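Local coordinates for cellulosomal scaffoldin anchoring protein C (Acetivibrio cellulolyticus, PDB 4UYP) that serves as an anchoring scaffoldin of the cellulosome, its third cohesin domain binding the dockerin of the adaptor scaffoldin ScaB in a type I interaction, at the interface of chains A and B. Residues are numbered along the deposited sequence; one frame, centred on the assembly and turned at random. Chains: chain A/B, Cellulosomal scaffoldin anchoring protein C.

The interface of chains A and B. Residues chain A 1, 130-134; chain B 107, 109, 111, 138.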
# COMPACT_ATOMS: atom_id res chain seq x y z
N MET A 1 12.01 -19.52 5.67
CA MET A 1 11.97 -18.48 4.56
C MET A 1 12.49 -17.19 5.22
O MET A 1 12.51 -17.03 6.40
CB MET A 1 10.52 -18.18 4.06
CG MET A 1 9.63 -19.28 3.53
SD MET A 1 9.14 -20.59 4.71
CE MET A 1 7.78 -19.99 5.67
N LYS A 130 11.11 -15.44 -3.78
CA LYS A 130 9.66 -15.48 -4.05
C LYS A 130 8.91 -16.14 -2.86
O LYS A 130 7.67 -16.31 -3.08
CB LYS A 130 9.22 -15.99 -5.47
CG LYS A 130 9.79 -15.08 -6.58
CD LYS A 130 9.59 -15.67 -7.95
CE LYS A 130 10.46 -16.93 -8.09
NZ LYS A 130 10.08 -17.40 -9.49
N ASN A 131 9.57 -16.41 -1.78
CA ASN A 131 8.91 -16.95 -0.57
C ASN A 131 9.18 -16.18 0.65
O ASN A 131 9.23 -16.67 1.75
CB ASN A 131 9.22 -18.41 -0.45
CG ASN A 131 10.68 -18.64 -0.26
OD1 ASN A 131 11.53 -17.72 -0.45
ND2 ASN A 131 11.07 -19.81 0.13
N VAL A 132 9.43 -14.85 0.47
CA VAL A 132 9.58 -14.01 1.66
C VAL A 132 8.25 -13.73 2.31
O VAL A 132 7.21 -13.54 1.61
CB VAL A 132 10.11 -12.59 1.34
CG1 VAL A 132 10.36 -11.83 2.67
CG2 VAL A 132 11.33 -12.68 0.45
N VAL A 133 8.28 -13.75 3.64
CA VAL A 133 7.08 -13.51 4.48
C VAL A 133 7.23 -12.14 5.14
O VAL A 133 8.29 -11.87 5.73
CB VAL A 133 6.96 -14.69 5.46
CG1 VAL A 133 5.99 -14.42 6.61
CG2 VAL A 133 6.46 -15.93 4.68
N TYR A 134 6.18 -11.31 4.99
CA TYR A 134 6.14 -9.98 5.61
C TYR A 134 5.35 -10.08 6.94
O TYR A 134 4.24 -10.72 6.98
CB TYR A 134 5.54 -8.97 4.68
CG TYR A 134 6.15 -8.89 3.25
CD1 TYR A 134 7.53 -9.08 2.99
CD2 TYR A 134 5.29 -8.54 2.17
CE1 TYR A 134 8.00 -9.10 1.66
CE2 TYR A 134 5.70 -8.39 0.90
CZ TYR A 134 7.00 -8.75 0.60
OH TYR A 134 7.54 -8.71 -0.72
N GLY B 107 5.87 -23.28 -4.32
CA GLY B 107 6.60 -22.81 -3.20
C GLY B 107 6.63 -21.29 -3.03
O GLY B 107 6.98 -20.76 -1.96
N LEU B 109 5.23 -17.67 -2.28
CA LEU B 109 4.27 -17.19 -1.26
C LEU B 109 3.94 -15.76 -1.60
O LEU B 109 4.90 -14.92 -1.74
CB LEU B 109 4.88 -17.23 0.16
CG LEU B 109 5.41 -18.65 0.55
CD1 LEU B 109 6.05 -18.55 1.92
CD2 LEU B 109 4.31 -19.68 0.64
N ASN B 111 2.19 -12.33 -0.44
CA ASN B 111 1.62 -11.60 0.72
C ASN B 111 0.48 -10.68 0.23
O ASN B 111 0.67 -9.84 -0.69
CB ASN B 111 2.77 -10.73 1.25
CG ASN B 111 3.85 -11.62 1.85
OD1 ASN B 111 3.75 -12.00 3.03
ND2 ASN B 111 4.87 -11.88 1.07
N LYS B 138 -1.63 -14.93 3.12
CA LYS B 138 -0.67 -15.32 2.11
C LYS B 138 -1.36 -16.33 1.16
O LYS B 138 -2.26 -17.10 1.57
CB LYS B 138 0.52 -16.07 2.74
CG LYS B 138 1.35 -15.18 3.67
CD LYS B 138 2.38 -16.10 4.35
CE LYS B 138 2.88 -15.65 5.66
NZ LYS B 138 1.92 -15.10 6.55
O HOH W 1 8.79 -22.03 -0.21
O HOH W 2 7.22 -13.51 -1.04
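The main-chain carbonyl oxygen of A:Val132 is gripped at least twice, by the side-chain amide of B:Asn111 and by a water. The amide nitrogen ND2 of B:Asn111 donates to A:Val132 O at 2.9 Å, nearly straight, and the oxygen lies in the amide plane while the donor lies in the carbonyl plane. Water 2, 2.6 Å from A:Val132 O, also meets the backbone O of B:Leu109, tying two carbonyls that could not bond each other. The other end of the same amide accepts the backbone N-H of A:Tyr134 at OD1 of B:Asn111, 3.2 Å away; this bond is straight at hydrogen, but its donor stands above the carbonyl plane, 48° out of it. Bonded at both ends, the amide is probably held in its rotation, with chi2 at -85°, although the OD1 bond is the less well directed. It stacks on one face of the A:Tyr134 ring, the planes 20° apart and ND2 offset toward the rim; CD2 of the ring lies 3.4 Å from B:Asn111 CG.

Farther along, the backbone N of B:Leu109 donates to A:Lys130 O at 2.9 Å, in the carbonyl plane. Water 1 joins the side-chain ND2 of A:Asn131 to the carbonyl of B:Gly107. Between these polar links, B:Leu109 sets CG against A:Asn131 CB and its CD1 branch 3.8 Å from A:Val133 CG2, while A:Met1, bent at chi2 and chi3, crosses it at about a right angle, its CG 4.0 Å from B:Leu109 CD1. The CE methylene of B:Lys138 crosses A:Val133, tightly packed 3.5 Å from CG1.

The patch recurs with chains exchanged about a two-fold axis, although this cohesin-cohesin contact may belong to the crystal rather than to the cellulosome. Within the cohesin beta-sandwich, the chain A segment runs from the loop at 130-132 into strand 133-135; in chain B it meets the start of strand 109-114 and neighbouring strand 137-141.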